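Local coordinates for type I polyketide synthase PikAII (Streptomyces venezuelae, PDB 3QP9), which probably epimerises the alpha-methyl centre of the beta-keto polyketide intermediate without reducing it, as a C2-type ketoreductase domain of a modular synthase, at residues T216-Q220 with R504-L508; A230-V234 with A404-G408; R393-L397 with D432-V436; D251-T257 with H341-L347. One frame throughout, in Å; residues are numbered along the deposited sequence.

Contact 1 of 4, residues T216-Q220 with R504-L508; sequences TGEDQ and RPGTL
With CG of D219 set between its backbone N and carbonyl carbon (chi1 67°), the carboxylate of D219 is directed at R504, whose own chain runs anti to its backbone N and then bends at chi2 (74°) to bring the guanidinium back to meet it. The two flat groups are nearly coplanar. NH1 of R504 donates to OD2 of D219 at 2.7 Å in an almost straight salt bridge, entering on the anti lone pair, the one turned away from OD1. A water 2.6 Å from D219 OD2 also accepts from R504 NE and donates to the carbonyl of P505, so both segments grip it. Further along, OG1 of T507 donates to OE1 of E218 at 2.6 Å, approaching from above the carboxylate plane. The contact joins two surface loops, one leading into strand 220-224 and the other following helix 493-501. The first loop holds an ST turn in which N of E218 donates to OG1 of T216. One further water donates to OD1 of D219 and OG1 of T507; another donates to OD1 and accepts from N of T507. OE2 of E218 is salt-bridged to NH1 of R232, while NH2 of R504 reaches the carbonyl of W190.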
loop_
_atom_site.group_PDB
_atom_site.type_symbol
_atom_site.label_atom_id
_atom_site.label_comp_id
_atom_site.label_asym_id
_atom_site.label_seq_id
_atom_site.Cartn_x
_atom_site.Cartn_y
_atom_site.Cartn_z
ATOM N N THR A 216 12.759 20.688 2.966
ATOM C CA THR A 216 12.578 19.803 4.137
ATOM C C THR A 216 13.543 18.622 4.106
ATOM O O THR A 216 13.830 18.043 5.142
ATOM C CB THR A 216 11.177 19.278 4.317
ATOM O OG1 THR A 216 10.896 18.365 3.259
ATOM C CG2 THR A 216 10.210 20.438 4.289
ATOM N N GLY A 217 14.067 18.320 2.933
ATOM C CA GLY A 217 14.922 17.141 2.727
ATOM C C GLY A 217 14.034 15.896 2.741
ATOM O O GLY A 217 14.546 14.778 2.774
ATOM N N GLU A 218 12.713 16.043 2.749
ATOM C CA GLU A 218 11.875 14.844 2.863
ATOM C C GLU A 218 11.103 14.605 1.550
ATOM O O GLU A 218 10.906 15.516 0.750
ATOM C CB GLU A 218 10.947 15.000 4.071
ATOM C CG GLU A 218 11.661 15.152 5.424
ATOM C CD GLU A 218 12.300 13.881 5.946
ATOM O OE1 GLU A 218 12.006 12.731 5.502
ATOM O OE2 GLU A 218 13.138 13.977 6.820
ATOM N N ASP A 219 10.736 13.376 1.253
ATOM C CA ASP A 219 9.885 13.096 0.039
ATOM C C ASP A 219 8.642 12.275 0.331
ATOM O O ASP A 219 7.926 11.937 -0.549
ATOM C CB ASP A 219 10.686 12.503 -1.123
ATOM C CG ASP A 219 11.218 11.108 -0.821
ATOM O OD1 ASP A 219 11.084 10.693 0.353
ATOM O OD2 ASP A 219 11.810 10.427 -1.743
ATOM N N GLN A 220 8.255 12.088 1.630
ATOM C CA GLN A 220 7.074 11.326 1.954
ATOM C C GLN A 220 6.571 12.030 3.161
ATOM O O GLN A 220 6.961 11.738 4.286
ATOM C CB GLN A 220 7.386 9.819 2.333
ATOM C CG GLN A 220 7.939 9.050 1.142
ATOM C CD GLN A 220 8.213 7.552 1.359
ATOM O OE1 GLN A 220 9.195 6.979 0.761
ATOM N NE2 GLN A 220 7.323 6.896 1.985
ATOM N N ARG A 504 18.552 6.333 -5.527
ATOM C CA ARG A 504 17.712 7.393 -5.056
ATOM C C ARG A 504 18.073 7.649 -3.589
ATOM O O ARG A 504 17.889 6.777 -2.792
ATOM C CB ARG A 504 16.233 6.889 -5.182
ATOM C CG ARG A 504 15.189 7.694 -4.438
ATOM C CD ARG A 504 14.947 8.981 -5.137
ATOM N NE ARG A 504 13.964 9.761 -4.464
ATOM C CZ ARG A 504 13.361 10.862 -4.953
ATOM N NH1 ARG A 504 12.418 11.460 -4.188
ATOM N NH2 ARG A 504 13.647 11.347 -6.175
ATOM N N PRO A 505 18.594 8.851 -3.248
ATOM C CA PRO A 505 18.700 9.166 -1.772
ATOM C C PRO A 505 17.327 9.235 -1.108
ATOM O O PRO A 505 16.343 9.574 -1.749
ATOM C CB PRO A 505 19.343 10.567 -1.719
ATOM C CG PRO A 505 19.707 10.912 -3.163
ATOM C CD PRO A 505 19.166 9.897 -4.127
ATOM N N GLY A 506 17.252 8.922 0.182
ATOM C CA GLY A 506 16.005 9.139 0.879
ATOM C C GLY A 506 16.220 9.016 2.337
ATOM O O GLY A 506 17.348 8.748 2.823
ATOM N N THR A 507 15.138 9.181 3.053
ATOM C CA THR A 507 15.262 9.321 4.515
ATOM C C THR A 507 14.372 8.328 5.243
ATOM O O THR A 507 14.246 8.335 6.510
ATOM C CB THR A 507 14.790 10.694 4.967
ATOM O OG1 THR A 507 13.465 10.925 4.435
ATOM C CG2 THR A 507 15.741 11.857 4.538
ATOM N N LEU A 508 13.732 7.424 4.515
ATOM C CA LEU A 508 12.856 6.424 5.122
ATOM C C LEU A 508 13.542 5.572 6.208
ATOM O O LEU A 508 12.930 5.162 7.204
ATOM C CB LEU A 508 12.278 5.490 4.007
ATOM C CG LEU A 508 11.195 4.567 4.547
ATOM C CD1 LEU A 508 9.817 5.239 5.117
ATOM C CD2 LEU A 508 10.921 3.356 3.672
HETATM O O HOH W 1 12.154 8.550 1.816
HETATM O O HOH W 2 13.906 8.912 -1.807
HETATM O O HOH W 3 13.311 11.429 1.754
#

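Contact 2 of 4, residues A230-V234 with A404-G408; sequences ARRLV and AAIWG
R231 reaches the carbonyl oxygen of I406 with both terminal nitrogens, NH1 at 2.8 Å and NH2 at 2.9 Å. Its chain is extended from CG to NE, which carries the guanidinium from strand 227-235 across to the turn that follows strand 396-402. NH1 lies in the carbonyl plane on a lone pair of I406 O; NH2 comes nearly along the C=O axis, and the oxygen itself sits in the guanidinium plane. Beside this end-on grip L233 is tightly packed: its CD1 meets CG2 of I406 at 3.7 Å, the two side chains crossing at about a right angle, and its CD2 touches the edge of the W407 ring at CE3, 3.6 Å away. Looser is the approach to A405, whose carbonyl O lies 3.8 Å from NH1 of R231. All five touching residues are buried, so the looser part is not a solvent-facing one. F496 packs edge-to-face with W407. The contact joins the strand to a loop of the Rossmann-type KR domain ahead of helix 413-426. R180 lies beside the R231 guanidinium, a like charge, and makes a weak hydrogen bond to the carbonyl of A405. Two positive groups are thus gathered at consecutive peptide carbonyls, whose partial negative charge probably offsets some of their repulsion.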
loop_
_atom_site.group_PDB
_atom_site.type_symbol
_atom_site.label_atom_id
_atom_site.label_comp_id
_atom_site.label_asym_id
_atom_site.label_seq_id
_atom_site.Cartn_x
_atom_site.Cartn_y
_atom_site.Cartn_z
ATOM N N ALA A 230 7.081 13.279 8.610
ATOM C CA ALA A 230 7.773 12.562 7.593
ATOM C C ALA A 230 7.841 11.081 7.927
ATOM O O ALA A 230 8.008 10.655 9.102
ATOM C CB ALA A 230 9.207 13.131 7.421
ATOM N N ARG A 231 7.719 10.292 6.888
ATOM C CA ARG A 231 7.602 8.830 6.985
ATOM C C ARG A 231 8.912 8.100 7.302
ATOM O O ARG A 231 9.997 8.347 6.660
ATOM C CB ARG A 231 7.002 8.299 5.678
ATOM C CG ARG A 231 6.512 6.799 5.741
ATOM C CD ARG A 231 5.446 6.618 4.588
ATOM N NE ARG A 231 5.044 5.178 4.503
ATOM C CZ ARG A 231 5.722 4.214 3.868
ATOM N NH1 ARG A 231 5.216 2.955 3.845
ATOM N NH2 ARG A 231 6.940 4.416 3.384
ATOM N N ARG A 232 8.833 7.199 8.249
ATOM C CA ARG A 232 10.041 6.481 8.740
ATOM C C ARG A 232 9.686 5.021 8.958
ATOM O O ARG A 232 8.640 4.745 9.549
ATOM C CB ARG A 232 10.447 7.112 10.149
ATOM C CG ARG A 232 11.032 8.521 10.072
ATOM C CD ARG A 232 12.366 8.519 9.200
ATOM N NE ARG A 232 13.016 9.853 9.278
ATOM C CZ ARG A 232 12.773 10.834 8.427
ATOM N NH1 ARG A 232 13.407 11.983 8.526
ATOM N NH2 ARG A 232 11.877 10.640 7.462
ATOM N N LEU A 233 10.525 4.089 8.534
ATOM C CA LEU A 233 10.452 2.690 8.995
ATOM C C LEU A 233 11.307 2.501 10.223
ATOM O O LEU A 233 12.488 2.802 10.207
ATOM C CB LEU A 233 10.910 1.770 7.857
ATOM C CG LEU A 233 10.817 0.289 8.239
ATOM C CD1 LEU A 233 9.294 -0.008 8.056
ATOM C CD2 LEU A 233 11.686 -0.457 7.203
ATOM N N VAL A 234 10.700 2.118 11.343
ATOM C CA VAL A 234 11.436 1.916 12.553
ATOM C C VAL A 234 11.218 0.505 13.124
ATOM O O VAL A 234 10.244 -0.201 12.798
ATOM C CB VAL A 234 11.037 2.992 13.672
ATOM C CG1 VAL A 234 11.363 4.481 13.136
ATOM C CG2 VAL A 234 9.622 2.787 14.070
ATOM N N ALA A 404 6.574 -4.537 -0.455
ATOM C CA ALA A 404 6.539 -3.702 -1.722
ATOM C C ALA A 404 5.686 -2.459 -1.422
ATOM O O ALA A 404 5.986 -1.362 -1.892
ATOM C CB ALA A 404 5.940 -4.483 -2.896
ATOM N N ALA A 405 4.743 -2.605 -0.507
ATOM C CA ALA A 405 3.920 -1.495 -0.137
ATOM C C ALA A 405 4.523 -0.609 0.962
ATOM O O ALA A 405 3.982 0.481 1.270
ATOM C CB ALA A 405 2.524 -2.045 0.332
ATOM N N ILE A 406 5.563 -1.102 1.614
ATOM C CA ILE A 406 6.176 -0.408 2.761
ATOM C C ILE A 406 7.331 0.483 2.277
ATOM O O ILE A 406 7.289 1.699 2.429
ATOM C CB ILE A 406 6.713 -1.398 3.744
ATOM C CG1 ILE A 406 5.522 -2.227 4.339
ATOM C CG2 ILE A 406 7.478 -0.643 4.915
ATOM C CD1 ILE A 406 4.385 -1.405 5.022
ATOM N N TRP A 407 8.285 -0.119 1.581
ATOM C CA TRP A 407 9.407 0.622 1.100
ATOM C C TRP A 407 9.458 0.631 -0.433
ATOM O O TRP A 407 10.008 1.562 -1.015
ATOM C CB TRP A 407 10.718 0.101 1.742
ATOM C CG TRP A 407 11.042 -1.386 1.608
ATOM C CD1 TRP A 407 11.323 -2.085 0.451
ATOM C CD2 TRP A 407 11.209 -2.317 2.683
ATOM N NE1 TRP A 407 11.615 -3.390 0.748
ATOM C CE2 TRP A 407 11.550 -3.562 2.107
ATOM C CE3 TRP A 407 11.060 -2.221 4.101
ATOM C CZ2 TRP A 407 11.814 -4.698 2.883
ATOM C CZ3 TRP A 407 11.285 -3.367 4.877
ATOM C CH2 TRP A 407 11.656 -4.593 4.249
ATOM N N GLY A 408 8.870 -0.354 -1.108
ATOM C CA GLY A 408 8.906 -0.311 -2.620
ATOM C C GLY A 408 10.141 -1.027 -3.167
ATOM O O GLY A 408 11.175 -1.201 -2.459
#

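Contact 3 of 4, residues R393-L397 with D432-V436; sequences RPPVL and DGPTV
V396 pairs with T435 and L397 with V436 in parallel register, their CA atoms 5.0 and 4.7 Å apart, at the point where strands 396-402 and 435-441 begin. The backbone of T435 bonds the two residues that flank V396, the usual parallel pattern: its N donates a weak bond to O of P395, and its O accepts from N of L397 at 3.0 Å, with an N-H...O angle of 168°. V436 CA also makes a CA-H...O contact to L397 O, 3.2 Å. P394 and P395 precede one strand and P434 the other, with a cis peptide bond before P434. CB of P394 rests 3.8 Å from CA of G433. CB of P434 in turn lies 3.4 Å from the carbonyl O of P395. On the sheet face of L397 and V436 the two side chains run side by side and point the same way, meeting through CD2 of L397 and CG2 of V436 at 4.1 Å. V396 and T435 occupy the other face. The pairing closes a beta-alpha-beta unit of the Rossmann-type fold, with helix 413-426 as the crossover. Helix 363-386 covers P434 and V436 through D381, while strand 343-348 flanks strand 396-402 on its other edge, with V346 against L397.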
loop_
_atom_site.group_PDB
_atom_site.type_symbol
_atom_site.label_atom_id
_atom_site.label_comp_id
_atom_site.label_asym_id
_atom_site.label_seq_id
_atom_site.Cartn_x
_atom_site.Cartn_y
_atom_site.Cartn_z
ATOM N N ARG A 393 -19.390 -10.362 18.593
ATOM C CA ARG A 393 -17.929 -10.102 18.608
ATOM C C ARG A 393 -17.387 -9.807 17.205
ATOM O O ARG A 393 -17.694 -10.555 16.296
ATOM C CB ARG A 393 -17.160 -11.291 19.227
ATOM C CG ARG A 393 -15.657 -11.263 18.936
ATOM C CD ARG A 393 -14.836 -12.329 19.726
ATOM N NE ARG A 393 -13.442 -12.550 19.231
ATOM C CZ ARG A 393 -13.070 -12.881 17.968
ATOM N NH1 ARG A 393 -13.977 -13.026 17.006
ATOM N NH2 ARG A 393 -11.767 -13.098 17.676
ATOM N N PRO A 394 -16.565 -8.726 17.032
ATOM C CA PRO A 394 -15.987 -8.532 15.683
ATOM C C PRO A 394 -15.036 -9.662 15.305
ATOM O O PRO A 394 -14.103 -9.976 16.041
ATOM C CB PRO A 394 -15.221 -7.198 15.776
ATOM C CG PRO A 394 -15.313 -6.717 17.211
ATOM C CD PRO A 394 -15.951 -7.827 18.037
ATOM N N PRO A 395 -15.243 -10.266 14.153
ATOM C CA PRO A 395 -14.206 -11.163 13.677
ATOM C C PRO A 395 -12.927 -10.329 13.403
ATOM O O PRO A 395 -13.029 -9.131 13.134
ATOM C CB PRO A 395 -14.786 -11.709 12.384
ATOM C CG PRO A 395 -16.273 -11.204 12.368
ATOM C CD PRO A 395 -16.178 -9.894 13.102
ATOM N N VAL A 396 -11.745 -10.940 13.513
ATOM C CA VAL A 396 -10.497 -10.345 13.084
ATOM C C VAL A 396 -10.261 -10.612 11.561
ATOM O O VAL A 396 -10.309 -11.781 11.092
ATOM C CB VAL A 396 -9.349 -11.010 13.943
ATOM C CG1 VAL A 396 -8.072 -11.333 13.144
ATOM C CG2 VAL A 396 -9.152 -10.304 15.312
ATOM N N LEU A 397 -9.938 -9.573 10.812
ATOM C CA LEU A 397 -9.645 -9.694 9.419
ATOM C C LEU A 397 -8.165 -9.351 9.218
ATOM O O LEU A 397 -7.737 -8.180 9.483
ATOM C CB LEU A 397 -10.532 -8.755 8.611
ATOM C CG LEU A 397 -10.191 -8.676 7.091
ATOM C CD1 LEU A 397 -10.414 -9.997 6.248
ATOM C CD2 LEU A 397 -11.049 -7.604 6.473
ATOM N N ASP A 432 -17.589 -0.600 14.555
ATOM C CA ASP A 432 -18.080 -1.864 15.144
ATOM C C ASP A 432 -17.262 -3.111 14.802
ATOM O O ASP A 432 -17.608 -4.219 15.224
ATOM C CB ASP A 432 -19.604 -2.059 14.914
ATOM C CG ASP A 432 -20.467 -1.268 15.948
ATOM O OD1 ASP A 432 -20.522 -0.031 15.855
ATOM O OD2 ASP A 432 -21.061 -1.882 16.863
ATOM N N GLY A 433 -16.165 -2.937 14.075
ATOM C CA GLY A 433 -15.426 -4.097 13.552
ATOM C C GLY A 433 -15.681 -4.148 12.059
ATOM O O GLY A 433 -16.326 -3.237 11.542
ATOM N N PRO A 434 -15.109 -5.137 11.342
ATOM C CA PRO A 434 -14.131 -6.088 11.883
ATOM C C PRO A 434 -12.852 -5.338 12.304
ATOM O O PRO A 434 -12.557 -4.230 11.803
ATOM C CB PRO A 434 -13.833 -6.989 10.673
ATOM C CG PRO A 434 -14.076 -6.141 9.441
ATOM C CD PRO A 434 -15.240 -5.242 9.872
ATOM N N THR A 435 -12.041 -5.943 13.154
ATOM C CA THR A 435 -10.792 -5.333 13.507
ATOM C C THR A 435 -9.819 -5.795 12.431
ATOM O O THR A 435 -9.510 -6.994 12.341
ATOM C CB THR A 435 -10.336 -5.921 14.806
ATOM O OG1 THR A 435 -11.312 -5.602 15.827
ATOM C CG2 THR A 435 -8.930 -5.384 15.192
ATOM N N VAL A 436 -9.321 -4.875 11.624
ATOM C CA VAL A 436 -8.422 -5.253 10.487
ATOM C C VAL A 436 -6.956 -5.134 10.868
ATOM O O VAL A 436 -6.556 -4.110 11.472
ATOM C CB VAL A 436 -8.685 -4.376 9.312
ATOM C CG1 VAL A 436 -7.631 -4.716 8.103
ATOM C CG2 VAL A 436 -10.156 -4.485 8.907
#

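Contact 4 of 4, residues D251-T257 with H341-L347; sequences DGTVLVT and HPLSAVL
H341 ND1 donates to the carbonyl O of D251 at 2.8 Å, with that oxygen in the plane of the imidazole at its edge. OG1 of T253 donates to O of H341 at 2.9 Å, the hydroxyl lying anti to the carbonyl carbon of T253 (chi1 -61°). Parallel strand pairing starts where N of T253 donates to O of P342, and O of T253 then accepts from N of S344. N of L255 donates to O of A345 at 2.9 Å. O of L255 receives N of L347 at 2.8 Å, and N of T257 closes the series on O of L347. Between T253 and V254 the register slips by one residue, a beta bulge that leaves the buried N of A345 without a partner. On one face of the sheet CD2 of L255 packs on CG1 of V346 at 3.9 Å, the two chains side by side; on the other, V254 covers A345. In the next shell, S344 OG accepts from N of Q249, T257 OG1 bonds to N of L349, and the ring of H278 stacks on H341. These are central strands of the Rossmann-type sheet: strand 278-283 flanks 253-256, strand 396-402 flanks 343-348, and L271 of helix 262-274 covers V254, V256 and L347.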
loop_
_atom_site.group_PDB
_atom_site.type_symbol
_atom_site.label_atom_id
_atom_site.label_comp_id
_atom_site.label_asym_id
_atom_site.label_seq_id
_atom_site.Cartn_x
_atom_site.Cartn_y
_atom_site.Cartn_z
ATOM N N ASP A 251 -14.252 -22.523 19.342
ATOM C CA ASP A 251 -15.619 -22.853 18.834
ATOM C C ASP A 251 -15.992 -22.081 17.597
ATOM O O ASP A 251 -17.138 -22.260 17.117
ATOM C CB ASP A 251 -16.695 -22.579 19.896
ATOM C CG ASP A 251 -16.580 -23.540 21.115
ATOM O OD1 ASP A 251 -16.047 -24.660 20.916
ATOM O OD2 ASP A 251 -17.044 -23.172 22.237
ATOM N N GLY A 252 -15.120 -21.163 17.106
ATOM C CA GLY A 252 -15.564 -20.285 15.999
ATOM C C GLY A 252 -14.945 -20.933 14.744
ATOM O O GLY A 252 -14.170 -21.925 14.893
ATOM N N THR A 253 -15.327 -20.470 13.563
ATOM C CA THR A 253 -14.683 -20.920 12.308
ATOM C C THR A 253 -13.667 -19.891 11.912
ATOM O O THR A 253 -13.960 -18.712 11.988
ATOM C CB THR A 253 -15.741 -20.957 11.187
ATOM O OG1 THR A 253 -16.771 -21.903 11.569
ATOM C CG2 THR A 253 -15.157 -21.360 9.892
ATOM N N VAL A 254 -12.541 -20.315 11.397
ATOM C CA VAL A 254 -11.555 -19.366 10.944
ATOM C C VAL A 254 -11.445 -19.647 9.459
ATOM O O VAL A 254 -11.319 -20.816 9.042
ATOM C CB VAL A 254 -10.160 -19.583 11.624
ATOM C CG1 VAL A 254 -9.131 -18.669 10.900
ATOM C CG2 VAL A 254 -10.226 -19.234 13.183
ATOM N N LEU A 255 -11.621 -18.606 8.689
ATOM C CA LEU A 255 -11.519 -18.671 7.226
ATOM C C LEU A 255 -10.113 -18.421 6.803
ATOM O O LEU A 255 -9.540 -17.463 7.252
ATOM C CB LEU A 255 -12.490 -17.656 6.618
ATOM C CG LEU A 255 -12.280 -17.410 5.114
ATOM C CD1 LEU A 255 -12.602 -18.599 4.291
ATOM C CD2 LEU A 255 -13.165 -16.251 4.644
ATOM N N VAL A 256 -9.574 -19.271 5.890
ATOM C CA VAL A 256 -8.324 -19.050 5.292
ATOM C C VAL A 256 -8.538 -19.049 3.797
ATOM O O VAL A 256 -9.045 -20.007 3.244
ATOM C CB VAL A 256 -7.317 -20.145 5.650
ATOM C CG1 VAL A 256 -6.016 -19.837 5.015
ATOM C CG2 VAL A 256 -7.176 -20.272 7.187
ATOM N N THR A 257 -8.077 -17.987 3.148
ATOM C CA THR A 257 -8.240 -17.876 1.748
ATOM C C THR A 257 -6.954 -18.200 1.052
ATOM O O THR A 257 -5.840 -18.184 1.644
ATOM C CB THR A 257 -8.847 -16.464 1.245
ATOM O OG1 THR A 257 -7.798 -15.459 1.249
ATOM C CG2 THR A 257 -10.097 -16.051 2.062
ATOM N N HIS A 341 -20.971 -22.258 14.944
ATOM C CA HIS A 341 -19.571 -21.870 14.937
ATOM C C HIS A 341 -19.325 -20.517 14.175
ATOM O O HIS A 341 -18.782 -20.517 13.072
ATOM C CB HIS A 341 -18.704 -23.055 14.422
ATOM C CG HIS A 341 -19.030 -24.351 15.154
ATOM N ND1 HIS A 341 -18.725 -24.520 16.482
ATOM C CD2 HIS A 341 -19.806 -25.417 14.809
ATOM C CE1 HIS A 341 -19.216 -25.688 16.904
ATOM N NE2 HIS A 341 -19.862 -26.266 15.904
ATOM N N PRO A 342 -19.726 -19.403 14.777
ATOM C CA PRO A 342 -19.688 -18.200 13.875
ATOM C C PRO A 342 -18.271 -17.811 13.468
ATOM O O PRO A 342 -17.298 -18.179 14.136
ATOM C CB PRO A 342 -20.307 -17.074 14.718
ATOM C CG PRO A 342 -20.832 -17.725 15.950
ATOM C CD PRO A 342 -20.326 -19.119 16.097
ATOM N N LEU A 343 -18.181 -17.026 12.405
ATOM C CA LEU A 343 -16.905 -16.502 11.980
ATOM C C LEU A 343 -16.103 -15.777 13.142
ATOM O O LEU A 343 -16.589 -14.837 13.745
ATOM C CB LEU A 343 -17.180 -15.581 10.778
ATOM C CG LEU A 343 -16.258 -15.441 9.592
ATOM C CD1 LEU A 343 -16.008 -13.950 9.288
ATOM C CD2 LEU A 343 -15.003 -16.189 9.773
ATOM N N SER A 344 -14.894 -16.264 13.427
ATOM C CA SER A 344 -14.006 -15.782 14.489
ATOM C C SER A 344 -12.822 -14.976 13.875
ATOM O O SER A 344 -12.350 -13.998 14.463
ATOM C CB SER A 344 -13.433 -16.981 15.250
ATOM O OG SER A 344 -12.626 -16.568 16.274
ATOM N N ALA A 345 -12.300 -15.413 12.733
ATOM C CA ALA A 345 -11.168 -14.743 12.154
ATOM C C ALA A 345 -11.046 -15.086 10.697
ATOM O O ALA A 345 -11.423 -16.175 10.271
ATOM C CB ALA A 345 -9.823 -15.062 12.925
ATOM N N VAL A 346 -10.488 -14.165 9.935
ATOM C CA VAL A 346 -10.226 -14.390 8.520
ATOM C C VAL A 346 -8.718 -14.163 8.206
ATOM O O VAL A 346 -8.164 -13.099 8.620
ATOM C CB VAL A 346 -11.110 -13.410 7.648
ATOM C CG1 VAL A 346 -10.748 -13.551 6.170
ATOM C CG2 VAL A 346 -12.490 -13.730 7.780
ATOM N N LEU A 347 -8.051 -15.134 7.543
ATOM C CA LEU A 347 -6.710 -14.998 7.092
ATOM C C LEU A 347 -6.787 -14.873 5.598
ATOM O O LEU A 347 -7.082 -15.835 4.913
ATOM C CB LEU A 347 -5.701 -16.139 7.464
ATOM C CG LEU A 347 -5.638 -16.358 8.978
ATOM C CD1 LEU A 347 -4.479 -17.376 9.309
ATOM C CD2 LEU A 347 -5.335 -15.052 9.687
#

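In the fold
From the N terminus, residues 216-220 open contact 1 and 230-234 open contact 2, and the two touch one another. Contact 4 opens at 251-257 and closes at 341-347, nested within both loops already open. Contact 3 opens at 393-397, but contact 2 closes at 404-408, tying strand 227-235 to the loop before helix 413-426, ahead of contact 3 at 432-436, so these two cross. Contact 1 closes last, at 504-508, joining the loop before strand 220-224 to the loop after helix 493-501. Contacts 3 and 4 build adjoining strands of the Rossmann-type sheet, whereas contact 1 lies on the opposite side of the chain's centre, about 41 Å from contact 4 between centres.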